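Local coordinates for protein GLB-12 (Caenorhabditis elegans, PDB 4BJA), which is a globin that binds heme b with both axial positions of the iron filled by the protein, and probably acts in redox signalling, at residues Asp36-Arg46 / Tyr183-Lys194. The protein carries 1 engineered substitution. Residues are numbered along the deposited sequence; the frame is centred on the assembly and turned at random. Where two conformers were deposited one is given.
Sequences DRTLLRETWQR and YTTSQITDVWKK
Leu39 and Trp192 interlock where the first and last long helices of the globin fold, A (34-46) and H (185-214), meet away from the heme; segments 36-46 and 185-194 of these helices cross at -101°. Each is a knob in the other helix: Leu39 settles among Gln187, Ile188, Val191 and Trp192, while the Trp192 indole sits among Leu39, Leu40, Thr43 and Trp44. Two CH-pi contacts carry much of the apolar packing. Leu39 CG stands 3.8 Å from the centroid of the Tyr183 ring, squarely over one face, and Leu40 CD2 lies 3.6 Å from the centroid of the five-membered ring of Trp192. Leu39 CD2 meets Val191 CG1 tip to tip, and Trp44 CE3 approaches Trp192 CH2 at 3.9 Å; Trp44 NE1 hydrogen-bonds to Glu101 OE1 on helix 87-108.

Two polar contacts lie toward the ends of the interface. Lys194 NZ, which also hydrogen-bonds to Ala31 O, makes a salt bridge of 3.1 Å to Asp36 OD2, meeting it from above the carboxylate plane. At the other end Tyr183 OH donates to Glu42 OE1 over 2.7 Å, again out of the carboxylate plane. A phenylalanine in place of Tyr183 would probably keep the ring over Leu39 but deprive Glu42 OE1 of this donor, leaving its carboxylate freer to swing.

The third is buried: Trp192 NE1 gives a nearly straight hydrogen bond (167°) to Thr43 OG1, 2.8 Å away and close to the indole plane. That hydroxyl, tucked between its own backbone N and carbonyl carbon (chi1 55°), faces back along the helix and donates in turn to Leu39 O, which also accepts from Thr43 N.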
loop_
_atom_site.group_PDB
_atom_site.type_symbol
_atom_site.label_atom_id
_atom_site.label_comp_id
_atom_site.label_asym_id
_atom_site.label_seq_id
_atom_site.Cartn_x
_atom_site.Cartn_y
_atom_site.Cartn_z
ATOM N N ASP A 36 -1.661 -1.780 17.313
ATOM C CA ASP A 36 -1.753 -0.472 16.628
ATOM C C ASP A 36 -3.217 -0.124 16.379
ATOM O O ASP A 36 -3.645 1.024 16.572
ATOM C CB ASP A 36 -1.053 -0.489 15.257
ATOM C CG ASP A 36 0.456 -0.666 15.353
ATOM O OD1 ASP A 36 1.030 -0.462 16.447
ATOM O OD2 ASP A 36 1.066 -1.006 14.300
ATOM N N ARG A 37 -3.971 -1.081 15.864
ATOM C CA ARG A 37 -5.366 -0.790 15.500
ATOM C C ARG A 37 -6.177 -0.489 16.737
ATOM O O ARG A 37 -7.071 0.338 16.696
ATOM C CB ARG A 37 -5.987 -1.946 14.677
ATOM C CG ARG A 37 -5.321 -2.027 13.268
ATOM C CD ARG A 37 -5.959 -3.092 12.362
ATOM N NE ARG A 37 -5.347 -4.416 12.534
ATOM C CZ ARG A 37 -5.763 -5.405 13.301
ATOM N NH1 ARG A 37 -6.860 -5.293 14.086
ATOM N NH2 ARG A 37 -5.039 -6.552 13.260
ATOM N N THR A 38 -5.925 -1.216 17.818
ATOM C CA THR A 38 -6.640 -0.936 19.083
ATOM C C THR A 38 -6.308 0.495 19.543
ATOM O O THR A 38 -7.196 1.264 19.983
ATOM C CB THR A 38 -6.204 -1.938 20.125
ATOM O OG1 THR A 38 -6.687 -3.221 19.694
ATOM C CG2 THR A 38 -6.737 -1.615 21.499
ATOM N N LEU A 39 -5.029 0.855 19.466
ATOM C CA LEU A 39 -4.614 2.232 19.825
ATOM C C LEU A 39 -5.379 3.261 18.979
ATOM O O LEU A 39 -5.869 4.275 19.524
ATOM C CB LEU A 39 -3.090 2.378 19.664
ATOM C CG LEU A 39 -2.498 3.781 19.873
ATOM C CD1 LEU A 39 -1.041 3.603 19.999
ATOM C CD2 LEU A 39 -2.749 4.768 18.673
ATOM N N LEU A 40 -5.516 3.005 17.668
ATOM C CA LEU A 40 -6.215 3.970 16.792
ATOM C C LEU A 40 -7.615 4.169 17.292
ATOM O O LEU A 40 -8.063 5.314 17.430
ATOM C CB LEU A 40 -6.303 3.492 15.348
ATOM C CG LEU A 40 -5.091 3.454 14.495
ATOM C CD1 LEU A 40 -5.509 2.806 13.187
ATOM C CD2 LEU A 40 -4.680 4.902 14.213
ATOM N N ARG A 41 -8.326 3.061 17.567
ATOM C CA ARG A 41 -9.671 3.179 18.057
ATOM C C ARG A 41 -9.750 3.851 19.435
ATOM O O ARG A 41 -10.588 4.745 19.626
ATOM C CB ARG A 41 -10.392 1.816 18.060
ATOM C CG ARG A 41 -11.859 1.962 18.386
ATOM C CD ARG A 41 -12.606 2.845 17.442
ATOM N NE ARG A 41 -14.033 2.879 17.796
ATOM C CZ ARG A 41 -14.887 3.793 17.350
ATOM N NH1 ARG A 41 -14.461 4.741 16.508
ATOM N NH2 ARG A 41 -16.176 3.744 17.721
ATOM N N GLU A 42 -8.908 3.432 20.382
ATOM C CA GLU A 42 -9.005 3.966 21.766
ATOM C C GLU A 42 -8.646 5.451 21.798
ATOM O O GLU A 42 -9.334 6.223 22.451
ATOM C CB GLU A 42 -8.131 3.176 22.712
ATOM C CG GLU A 42 -8.620 1.746 22.938
ATOM C CD GLU A 42 -7.959 1.062 24.135
ATOM O OE1 GLU A 42 -6.793 1.379 24.450
ATOM O OE2 GLU A 42 -8.597 0.176 24.756
ATOM N N THR A 43 -7.590 5.837 21.073
ATOM C CA THR A 43 -7.233 7.260 21.016
ATOM C C THR A 43 -8.318 8.125 20.349
ATOM O O THR A 43 -8.580 9.233 20.806
ATOM C CB THR A 43 -5.862 7.519 20.409
ATOM O OG1 THR A 43 -5.805 6.902 19.128
ATOM C CG2 THR A 43 -4.761 6.931 21.317
ATOM N N TRP A 44 -8.929 7.657 19.266
ATOM C CA TRP A 44 -10.008 8.370 18.640
ATOM C C TRP A 44 -11.190 8.512 19.599
ATOM O O TRP A 44 -11.833 9.578 19.676
ATOM C CB TRP A 44 -10.424 7.644 17.372
ATOM C CG TRP A 44 -11.652 8.224 16.678
ATOM C CD1 TRP A 44 -12.940 7.758 16.762
ATOM C CD2 TRP A 44 -11.685 9.328 15.764
ATOM N NE1 TRP A 44 -13.768 8.521 15.982
ATOM C CE2 TRP A 44 -13.034 9.499 15.360
ATOM C CE3 TRP A 44 -10.702 10.214 15.264
ATOM C CZ2 TRP A 44 -13.435 10.488 14.431
ATOM C CZ3 TRP A 44 -11.104 11.201 14.374
ATOM C CH2 TRP A 44 -12.455 11.331 13.952
ATOM N N GLN A 45 -11.518 7.425 20.317
ATOM C CA GLN A 45 -12.614 7.479 21.280
ATOM C C GLN A 45 -12.404 8.395 22.493
ATOM O O GLN A 45 -13.387 8.856 23.081
ATOM C CB GLN A 45 -12.914 6.069 21.765
ATOM C CG GLN A 45 -13.624 5.319 20.680
ATOM C CD GLN A 45 -14.210 4.072 21.228
ATOM O OE1 GLN A 45 -13.475 3.213 21.717
ATOM N NE2 GLN A 45 -15.532 3.955 21.169
ATOM N N ARG A 46 -11.148 8.623 22.877
ATOM C CA ARG A 46 -10.792 9.499 24.004
ATOM C C ARG A 46 -11.191 10.937 23.685
ATOM O O ARG A 46 -11.466 11.738 24.596
ATOM C CB ARG A 46 -9.287 9.522 24.213
ATOM C CG ARG A 46 -8.589 8.373 24.872
ATOM C CD ARG A 46 -7.056 8.731 24.818
ATOM N NE ARG A 46 -6.027 7.724 25.145
ATOM C CZ ARG A 46 -6.224 6.522 25.701
ATOM N NH1 ARG A 46 -7.438 6.090 26.012
ATOM N NH2 ARG A 46 -5.177 5.740 25.956
ATOM N N TYR A 183 -0.133 4.091 26.349
ATOM C CA TYR A 183 0.400 4.599 25.086
ATOM C C TYR A 183 1.275 5.826 25.268
ATOM O O TYR A 183 0.907 6.753 25.986
ATOM C CB TYR A 183 -0.723 4.972 24.135
ATOM C CG TYR A 183 -1.718 3.895 23.840
ATOM C CD1 TYR A 183 -1.314 2.604 23.506
ATOM C CD2 TYR A 183 -3.066 4.172 23.891
ATOM C CE1 TYR A 183 -2.262 1.621 23.229
ATOM C CE2 TYR A 183 -4.015 3.207 23.614
ATOM C CZ TYR A 183 -3.606 1.936 23.287
ATOM O OH TYR A 183 -4.589 1.000 23.012
ATOM N N THR A 184 2.435 5.836 24.627
ATOM C CA THR A 184 3.278 7.023 24.681
ATOM C C THR A 184 2.925 7.946 23.528
ATOM O O THR A 184 2.305 7.525 22.542
ATOM C CB THR A 184 4.770 6.719 24.547
ATOM O OG1 THR A 184 5.063 6.199 23.236
ATOM C CG2 THR A 184 5.227 5.753 25.647
ATOM N N THR A 185 3.348 9.193 23.658
ATOM C CA THR A 185 3.119 10.191 22.619
ATOM C C THR A 185 3.754 9.775 21.302
ATOM O O THR A 185 3.151 9.925 20.223
ATOM C CB THR A 185 3.649 11.587 23.080
ATOM O OG1 THR A 185 2.886 12.029 24.209
ATOM C CG2 THR A 185 3.499 12.608 21.970
ATOM N N SER A 186 4.965 9.226 21.382
ATOM C CA SER A 186 5.648 8.757 20.201
ATOM C C SER A 186 4.904 7.606 19.530
ATOM O O SER A 186 4.772 7.585 18.299
ATOM C CB SER A 186 7.095 8.351 20.546
ATOM O OG SER A 186 7.662 7.746 19.410
ATOM N N GLN A 187 4.415 6.659 20.327
ATOM C CA GLN A 187 3.611 5.564 19.791
ATOM C C GLN A 187 2.376 6.066 19.059
ATOM O O GLN A 187 2.102 5.633 17.950
ATOM C CB GLN A 187 3.119 4.669 20.905
ATOM C CG GLN A 187 4.076 3.622 21.350
ATOM C CD GLN A 187 3.631 3.044 22.677
ATOM O OE1 GLN A 187 2.448 3.081 23.010
ATOM N NE2 GLN A 187 4.581 2.513 23.440
ATOM N N ILE A 188 1.616 6.957 19.705
ATOM C CA ILE A 188 0.359 7.403 19.145
ATOM C C ILE A 188 0.640 8.161 17.842
ATOM O O ILE A 188 -0.046 7.982 16.830
ATOM C CB ILE A 188 -0.396 8.316 20.142
ATOM C CG1 ILE A 188 -0.820 7.513 21.377
ATOM C CG2 ILE A 188 -1.640 8.900 19.533
ATOM C CD1 ILE A 188 -1.332 8.428 22.502
ATOM N N THR A 189 1.655 9.020 17.886
ATOM C CA THR A 189 2.033 9.779 16.692
ATOM C C THR A 189 2.421 8.855 15.515
ATOM O O THR A 189 1.932 9.041 14.397
ATOM C CB THR A 189 3.204 10.753 17.043
ATOM O OG1 THR A 189 2.795 11.675 18.067
ATOM C CG2 THR A 189 3.682 11.536 15.840
ATOM N N ASP A 190 3.277 7.849 15.782
ATOM C CA ASP A 190 3.751 6.975 14.726
ATOM C C ASP A 190 2.582 6.142 14.152
ATOM O O ASP A 190 2.469 5.998 12.936
ATOM C CB ASP A 190 4.908 6.079 15.228
ATOM C CG ASP A 190 6.142 6.880 15.720
ATOM O OD1 ASP A 190 6.217 8.120 15.608
ATOM O OD2 ASP A 190 7.063 6.235 16.276
ATOM N N VAL A 191 1.702 5.634 15.015
ATOM C CA VAL A 191 0.587 4.825 14.548
ATOM C C VAL A 191 -0.378 5.645 13.691
ATOM O O VAL A 191 -0.819 5.180 12.621
ATOM C CB VAL A 191 -0.159 4.123 15.714
ATOM C CG1 VAL A 191 -1.396 3.473 15.204
ATOM C CG2 VAL A 191 0.752 3.070 16.363
ATOM N N TRP A 192 -0.707 6.859 14.151
ATOM C CA TRP A 192 -1.632 7.682 13.401
ATOM C C TRP A 192 -1.003 8.103 12.086
ATOM O O TRP A 192 -1.684 8.205 11.062
ATOM C CB TRP A 192 -2.122 8.898 14.260
ATOM C CG TRP A 192 -3.323 8.512 15.035
ATOM C CD1 TRP A 192 -3.355 8.008 16.307
ATOM C CD2 TRP A 192 -4.673 8.521 14.571
ATOM N NE1 TRP A 192 -4.650 7.722 16.672
ATOM C CE2 TRP A 192 -5.484 8.040 15.626
ATOM C CE3 TRP A 192 -5.283 8.926 13.378
ATOM C CZ2 TRP A 192 -6.881 7.939 15.506
ATOM C CZ3 TRP A 192 -6.665 8.834 13.268
ATOM C CH2 TRP A 192 -7.448 8.326 14.321
ATOM N N LYS A 193 0.301 8.367 12.082
ATOM C CA LYS A 193 0.952 8.664 10.788
ATOM C C LYS A 193 0.885 7.474 9.826
ATOM O O LYS A 193 0.602 7.668 8.657
ATOM C CB LYS A 193 2.380 9.176 10.949
ATOM C CG LYS A 193 2.395 10.605 11.523
ATOM C CD LYS A 193 3.830 11.118 11.661
ATOM C CE LYS A 193 3.865 12.529 12.241
ATOM N NZ LYS A 193 5.301 12.956 12.596
ATOM N N LYS A 194 1.165 6.254 10.320
ATOM C CA LYS A 194 1.071 5.084 9.417
ATOM C C LYS A 194 -0.335 4.908 8.885
ATOM O O LYS A 194 -0.526 4.673 7.689
ATOM C CB LYS A 194 1.525 3.814 10.112
ATOM C CG LYS A 194 3.030 3.829 10.344
ATOM C CD LYS A 194 3.495 2.448 10.902
ATOM C CE LYS A 194 2.724 1.979 12.146
ATOM N NZ LYS A 194 3.113 0.559 12.584
#